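Local coordinates for protein ykuJ (Bacillus subtilis, PDB 2FFG) that is of unknown function and folds as two helices with a four-stranded antiparallel sheet, found as a pair of chains, at residues A[9-14]-A[37-42]; A[51-54]-A[58-61]. All coordinates share one frame; numbering follows the deposited sequence.

Contact 1 (A[9-14]-A[37-42]); sequences TRLQSL and CSVKYF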
ATOM      1  N   THR A   9       3.723   9.672  -2.392  1.00 27.81           N
ATOM      2  CA  THR A   9       3.061   9.319  -1.151  1.00 31.20           C
ATOM      3  C   THR A   9       3.411   7.875  -0.808  1.00 30.10           C
ATOM      4  O   THR A   9       3.877   7.575   0.295  1.00 31.04           O
ATOM      5  CB  THR A   9       1.531   9.449  -1.271  1.00 37.28           C
ATOM      6  OG1 THR A   9       1.195  10.780  -1.676  1.00 40.20           O
ATOM      7  CG2 THR A   9       0.875   9.174   0.077  1.00 40.78           C
ATOM      8  N   ARG A  10       3.210   6.990  -1.776  1.00 23.95           N
ATOM      9  CA  ARG A  10       3.491   5.580  -1.580  1.00 22.96           C
ATOM     10  C   ARG A  10       4.939   5.307  -1.167  1.00 21.39           C
ATOM     11  O   ARG A  10       5.211   4.393  -0.384  1.00 19.62           O
ATOM     12  CB  ARG A  10       3.140   4.810  -2.853  1.00 26.82           C
ATOM     13  CG  ARG A  10       1.642   4.730  -3.129  1.00 27.23           C
ATOM     14  CD  ARG A  10       1.371   4.143  -4.513  1.00 29.58           C
ATOM     15  NE  ARG A  10      -0.044   3.850  -4.739  1.00 32.12           N
ATOM     16  CZ  ARG A  10      -0.991   4.764  -4.918  1.00 31.81           C
ATOM     17  NH1 ARG A  10      -0.694   6.053  -4.903  1.00 34.91           N
ATOM     18  NH2 ARG A  10      -2.246   4.384  -5.109  1.00 34.61           N
ATOM     19  N   LEU A  11       5.871   6.094  -1.695  1.00 21.01           N
ATOM     20  CA  LEU A  11       7.270   5.906  -1.361  1.00 22.93           C
ATOM     21  C   LEU A  11       7.574   6.446   0.027  1.00 23.49           C
ATOM     22  O   LEU A  11       8.489   5.976   0.689  1.00 24.96           O
ATOM     23  CB  LEU A  11       8.174   6.577  -2.400  1.00 26.55           C
ATOM     24  CG  LEU A  11       8.118   5.986  -3.814  1.00 27.19           C
ATOM     25  CD1 LEU A  11       9.113   6.701  -4.715  1.00 27.41           C
ATOM     26  CD2 LEU A  11       8.430   4.506  -3.768  1.00 24.96           C
ATOM     27  N   GLN A  12       6.799   7.428   0.469  1.00 34.23           N
ATOM     28  CA  GLN A  12       7.007   8.003   1.789  1.00 37.53           C
ATOM     29  C   GLN A  12       6.538   7.023   2.844  1.00 38.54           C
ATOM     30  O   GLN A  12       7.213   6.822   3.858  1.00 39.82           O
ATOM     31  CB  GLN A  12       6.256   9.322   1.925  1.00 33.82           C
ATOM     32  CG  GLN A  12       6.791  10.418   1.029  1.00 33.19           C
ATOM     33  CD  GLN A  12       5.953  11.672   1.108  1.00 34.67           C
ATOM     34  OE1 GLN A  12       4.718  11.614   1.080  1.00 35.50           O
ATOM     35  NE2 GLN A  12       6.613  12.817   1.196  1.00 34.80           N
ATOM     36  N   SER A  13       5.382   6.406   2.603  1.00 35.38           N
ATOM     37  CA  SER A  13       4.857   5.431   3.548  1.00 37.08           C
ATOM     38  C   SER A  13       5.692   4.159   3.479  1.00 36.43           C
ATOM     39  O   SER A  13       5.761   3.405   4.446  1.00 37.77           O
ATOM     40  CB  SER A  13       3.379   5.125   3.259  1.00 47.09           C
ATOM     41  OG  SER A  13       3.189   4.658   1.940  1.00 50.10           O
ATOM     42  N   LEU A  14       6.340   3.940   2.338  1.00 32.17           N
ATOM     43  CA  LEU A  14       7.188   2.767   2.145  1.00 33.85           C
ATOM     44  C   LEU A  14       8.419   2.868   3.048  1.00 35.21           C
ATOM     45  O   LEU A  14       8.807   1.889   3.682  1.00 35.20           O
ATOM     46  CB  LEU A  14       7.601   2.654   0.666  1.00 37.09           C
ATOM     47  CG  LEU A  14       8.255   1.395   0.054  1.00 36.72           C
ATOM     48  CD1 LEU A  14       9.757   1.456   0.158  1.00 36.93           C
ATOM     49  CD2 LEU A  14       7.711   0.141   0.717  1.00 37.19           C
ATOM     50  N   CYS A  37       7.700  -2.302 -12.331  1.00 19.86           N
ATOM     51  CA  CYS A  37       8.873  -2.175 -11.474  1.00 19.95           C
ATOM     52  C   CYS A  37       8.552  -2.309  -9.973  1.00 21.31           C
ATOM     53  O   CYS A  37       7.400  -2.249  -9.550  1.00 20.32           O
ATOM     54  CB  CYS A  37       9.562  -0.824 -11.728  1.00 20.53           C
ATOM     55  SG  CYS A  37       8.591   0.633 -11.231  1.00 21.26           S
ATOM     56  N   SER A  38       9.589  -2.522  -9.173  1.00 25.33           N
ATOM     57  CA  SER A  38       9.422  -2.612  -7.736  1.00 26.31           C
ATOM     58  C   SER A  38      10.502  -1.744  -7.095  1.00 27.63           C
ATOM     59  O   SER A  38      11.585  -1.555  -7.657  1.00 26.76           O
ATOM     60  CB  SER A  38       9.555  -4.051  -7.261  1.00 28.06           C
ATOM     61  OG  SER A  38      10.858  -4.540  -7.494  1.00 35.60           O
ATOM     62  N   VAL A  39      10.198  -1.186  -5.933  1.00 24.68           N
ATOM     63  CA  VAL A  39      11.168  -0.358  -5.247  1.00 25.76           C
ATOM     64  C   VAL A  39      11.375  -0.888  -3.838  1.00 25.04           C
ATOM     65  O   VAL A  39      10.426  -1.245  -3.149  1.00 23.87           O
ATOM     66  CB  VAL A  39      10.713   1.131  -5.198  1.00 34.34           C
ATOM     67  CG1 VAL A  39       9.346   1.236  -4.550  1.00 36.37           C
ATOM     68  CG2 VAL A  39      11.730   1.970  -4.423  1.00 34.14           C
ATOM     69  N   LYS A  40      12.631  -0.959  -3.428  1.00 24.37           N
ATOM     70  CA  LYS A  40      12.970  -1.435  -2.100  1.00 25.27           C
ATOM     71  C   LYS A  40      13.698  -0.316  -1.359  1.00 26.35           C
ATOM     72  O   LYS A  40      14.595   0.338  -1.909  1.00 25.40           O
ATOM     73  CB  LYS A  40      13.857  -2.671  -2.211  1.00 36.57           C
ATOM     74  CG  LYS A  40      14.088  -3.407  -0.913  1.00 41.00           C
ATOM     75  CD  LYS A  40      14.743  -4.758  -1.182  1.00 44.57           C
ATOM     76  CE  LYS A  40      14.869  -5.582   0.089  1.00 47.11           C
ATOM     77  NZ  LYS A  40      15.452  -6.925  -0.177  1.00 49.19           N
ATOM     78  N   TYR A  41      13.289  -0.069  -0.124  1.00 27.87           N
ATOM     79  CA  TYR A  41      13.916   0.969   0.676  1.00 30.54           C
ATOM     80  C   TYR A  41      14.857   0.378   1.705  1.00 33.19           C
ATOM     81  O   TYR A  41      14.437  -0.429   2.536  1.00 33.16           O
ATOM     82  CB  TYR A  41      12.865   1.814   1.398  1.00 32.22           C
ATOM     83  CG  TYR A  41      13.482   2.903   2.243  1.00 31.97           C
ATOM     84  CD1 TYR A  41      14.089   4.004   1.644  1.00 31.90           C
ATOM     85  CD2 TYR A  41      13.484   2.825   3.633  1.00 32.56           C
ATOM     86  CE1 TYR A  41      14.684   5.010   2.402  1.00 32.58           C
ATOM     87  CE2 TYR A  41      14.081   3.830   4.413  1.00 34.48           C
ATOM     88  CZ  TYR A  41      14.678   4.920   3.786  1.00 34.92           C
ATOM     89  OH  TYR A  41      15.256   5.924   4.532  1.00 33.76           O
ATOM     90  N   PHE A  42      16.126   0.773   1.647  1.00 28.28           N
ATOM     91  CA  PHE A  42      17.114   0.293   2.608  1.00 32.31           C
ATOM     92  C   PHE A  42      17.427   1.415   3.587  1.00 34.34           C
ATOM     93  O   PHE A  42      17.958   2.446   3.190  1.00 34.31           O
ATOM     94  CB  PHE A  42      18.406  -0.128   1.906  1.00 42.21           C
ATOM     95  CG  PHE A  42      18.238  -1.276   0.959  1.00 44.17           C
ATOM     96  CD1 PHE A  42      17.717  -1.079  -0.314  1.00 44.68           C
ATOM     97  CD2 PHE A  42      18.587  -2.562   1.344  1.00 44.85           C
ATOM     98  CE1 PHE A  42      17.545  -2.152  -1.188  1.00 46.53           C
ATOM     99  CE2 PHE A  42      18.419  -3.642   0.477  1.00 45.69           C
ATOM    100  CZ  PHE A  42      17.898  -3.435  -0.788  1.00 46.85           C
TER
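L14 lays its CD1 methyl against the CB of Y41, with L14 CD1 and Y41 CB 3.4 Å apart. The two side chains run past one another in opposite senses. CG of L14 stands anti to the backbone N (chi1 -167°), which brings CD1 to the strand. The same CD1 approaches the strand backbone, 3.9 Å from Y41 N. The Y41 ring leads away from 9-14, and its OH makes a weak hydrogen bond to E19 further along helix 3-21. The base of the tyrosine rather than its ring receives the leucine.

One helical turn earlier, L11 makes the second touch. Its CD2 meets CG1 of V39 at 3.5 Å, and the two side chains approach at a slant. V39 holds CG1 between its backbone N and carbonyl carbon, and this is the branch that the leucine meets. The side-chain touches are apolar, and the four touching residues are buried. Segments 9-14 (helix 3-21) and 37-42 (strand 34-42) run at 38° to each other, with axes 9.5 Å apart at closest approach. This is helix-on-sheet packing in an alpha+beta fold.

Helix 67-79 adjoins the same site, since L11 also touches I67, V70 and S71. Strands 25-31 and 47-54 flank strand 34-42, and V39 touches F29 on one and F48 on the other.

Contact 2 (A[51-54]-A[58-61]); sequences TVFQ and KPNT
This is an antiparallel strand pairing in the beta hairpin of strands 47-54 and 57-64, at the surface of the protein. V52 and N60 form a hydrogen-bonded pair. The bond from V52 N to N60 O is short and straight, at 2.8 Å with an N-H...O angle of 171°. The return bond from N60 N to V52 O is weak, at 3.3 Å. A water joins the same two atoms: it donates to V52 O at 2.6 Å and accepts from N60 N. The N-H of N60 is therefore shared between V52 O and the water. V52 O also accepts from the water, consistent with the weak direct bond. N60 O receives a further CA-H...O contact from T51 CA.

T51 and T61 form the next pair, which is non-hydrogen-bonded. Their side chains lie side by side on one face, and T51 OG1 is 3.4 Å from T61 CG2. The other branch of T51 serves P59. Its CG2 is anti to the backbone N (chi1 -63° for OG1) and lies 3.6 Å from P59 CB. That CB of P59 is also 3.5 Å from V52 O and 3.9 Å from F53 CD1. The F53 ring meets the proline obliquely. These touches of P59 lie near the turn end of the hairpin.

Strand 57-64 is an outermost strand of the sheet within this chain. On its inner side lies strand 47-54, which is flanked in turn by strand 34-42.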
ATOM      1  N   THR A  51      14.056  -1.669  -9.235  1.00 23.94           N
ATOM      2  CA  THR A  51      14.243  -2.834 -10.084  1.00 21.52           C
ATOM      3  C   THR A  51      13.262  -2.723 -11.251  1.00 21.68           C
ATOM      4  O   THR A  51      12.052  -2.608 -11.049  1.00 19.67           O
ATOM      5  CB  THR A  51      13.992  -4.121  -9.280  1.00 20.90           C
ATOM      6  OG1 THR A  51      14.969  -4.212  -8.235  1.00 20.45           O
ATOM      7  CG2 THR A  51      14.100  -5.343 -10.164  1.00 18.09           C
ATOM      8  N   VAL A  52      13.803  -2.733 -12.469  1.00 21.36           N
ATOM      9  CA  VAL A  52      13.012  -2.603 -13.690  1.00 21.84           C
ATOM     10  C   VAL A  52      12.919  -3.946 -14.411  1.00 22.83           C
ATOM     11  O   VAL A  52      13.928  -4.501 -14.852  1.00 22.12           O
ATOM     12  CB  VAL A  52      13.659  -1.582 -14.654  1.00 23.13           C
ATOM     13  CG1 VAL A  52      12.735  -1.323 -15.842  1.00 20.82           C
ATOM     14  CG2 VAL A  52      13.990  -0.298 -13.908  1.00 23.67           C
ATOM     15  N   PHE A  53      11.706  -4.457 -14.558  1.00 22.85           N
ATOM     16  CA  PHE A  53      11.529  -5.757 -15.196  1.00 24.39           C
ATOM     17  C   PHE A  53      11.574  -5.736 -16.722  1.00 24.98           C
ATOM     18  O   PHE A  53      11.241  -4.739 -17.369  1.00 23.57           O
ATOM     19  CB  PHE A  53      10.214  -6.391 -14.715  1.00 20.12           C
ATOM     20  CG  PHE A  53      10.126  -6.526 -13.214  1.00 21.40           C
ATOM     21  CD1 PHE A  53      10.994  -7.372 -12.526  1.00 18.76           C
ATOM     22  CD2 PHE A  53       9.216  -5.761 -12.481  1.00 20.19           C
ATOM     23  CE1 PHE A  53      10.962  -7.451 -11.130  1.00 22.26           C
ATOM     24  CE2 PHE A  53       9.173  -5.831 -11.085  1.00 20.71           C
ATOM     25  CZ  PHE A  53      10.047  -6.676 -10.407  1.00 21.77           C
ATOM     26  N   GLN A  54      12.028  -6.847 -17.280  1.00 29.29           N
ATOM     27  CA  GLN A  54      12.089  -7.028 -18.723  1.00 33.73           C
ATOM     28  C   GLN A  54      11.851  -8.518 -18.967  1.00 32.48           C
ATOM     29  O   GLN A  54      12.558  -9.356 -18.410  1.00 33.58           O
ATOM     30  CB  GLN A  54      13.455  -6.610 -19.286  1.00 42.36           C
ATOM     31  CG  GLN A  54      13.566  -6.813 -20.795  1.00 46.39           C
ATOM     32  CD  GLN A  54      14.921  -6.413 -21.375  1.00 51.42           C
ATOM     33  OE1 GLN A  54      15.972  -6.877 -20.919  1.00 51.53           O
ATOM     34  NE2 GLN A  54      14.898  -5.563 -22.400  1.00 52.87           N
ATOM     35  N   LYS A  58      16.943 -10.907 -16.926  1.00 24.16           N
ATOM     36  CA  LYS A  58      17.232 -10.655 -15.519  1.00 24.65           C
ATOM     37  C   LYS A  58      16.944  -9.155 -15.332  1.00 21.47           C
ATOM     38  O   LYS A  58      17.350  -8.332 -16.150  1.00 18.71           O
ATOM     39  CB  LYS A  58      18.710 -10.969 -15.260  1.00 49.92           C
ATOM     40  CG  LYS A  58      19.218 -10.732 -13.860  1.00 55.70           C
ATOM     41  CD  LYS A  58      20.680 -11.177 -13.787  1.00 60.91           C
ATOM     42  CE  LYS A  58      21.247 -11.085 -12.379  1.00 63.25           C
ATOM     43  NZ  LYS A  58      21.275  -9.683 -11.885  1.00 64.08           N
ATOM     44  N   PRO A  59      16.237  -8.776 -14.258  1.00 27.42           N
ATOM     45  CA  PRO A  59      15.959  -7.343 -14.091  1.00 28.89           C
ATOM     46  C   PRO A  59      17.155  -6.475 -13.702  1.00 27.24           C
ATOM     47  O   PRO A  59      18.102  -6.942 -13.072  1.00 27.60           O
ATOM     48  CB  PRO A  59      14.858  -7.329 -13.028  1.00 22.06           C
ATOM     49  CG  PRO A  59      15.219  -8.503 -12.171  1.00 22.48           C
ATOM     50  CD  PRO A  59      15.596  -9.570 -13.195  1.00 20.81           C
ATOM     51  N   ASN A  60      17.102  -5.207 -14.085  1.00 23.05           N
ATOM     52  CA  ASN A  60      18.171  -4.275 -13.745  1.00 23.26           C
ATOM     53  C   ASN A  60      17.785  -3.418 -12.552  1.00 22.42           C
ATOM     54  O   ASN A  60      16.627  -3.035 -12.404  1.00 22.38           O
ATOM     55  CB  ASN A  60      18.513  -3.404 -14.951  1.00 25.98           C
ATOM     56  CG  ASN A  60      19.476  -4.094 -15.902  1.00 25.64           C
ATOM     57  OD1 ASN A  60      19.484  -5.315 -16.007  1.00 26.45           O
ATOM     58  ND2 ASN A  60      20.291  -3.309 -16.600  1.00 31.50           N
ATOM     59  N   THR A  61      18.756  -3.145 -11.686  1.00 26.58           N
ATOM     60  CA  THR A  61      18.510  -2.336 -10.499  1.00 25.75           C
ATOM     61  C   THR A  61      19.286  -1.034 -10.546  1.00 24.56           C
ATOM     62  O   THR A  61      20.391  -0.982 -11.068  1.00 26.72           O
ATOM     63  CB  THR A  61      18.917  -3.065  -9.234  1.00 26.67           C
ATOM     64  OG1 THR A  61      20.336  -3.242  -9.233  1.00 31.38           O
ATOM     65  CG2 THR A  61      18.236  -4.409  -9.156  1.00 26.24           C
TER
HETATM   66  O   HOH W   1      15.663  -3.840 -16.625  1.00 24.57           O

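Contacts 1 and 2 belong to the same antiparallel sheet, and their centres lie 16 Å apart. Their strands 34-42 and 47-54 are adjacent in it. S38 O and T51 N, 2.9 Å apart, probably form a hydrogen bond linking these two strands. Beside it, C37 CB packs 3.1 Å from T51 O. The F53 ring extends this junction, with its CE2 3.7 Å from C37 CA and its CZ 3.7 Å from S38 OG. Contact 1 is buried, its centre about 5 Å from the chain centre, whereas the centre of contact 2 is about 12 Å from it. Along the chain the two follow in series.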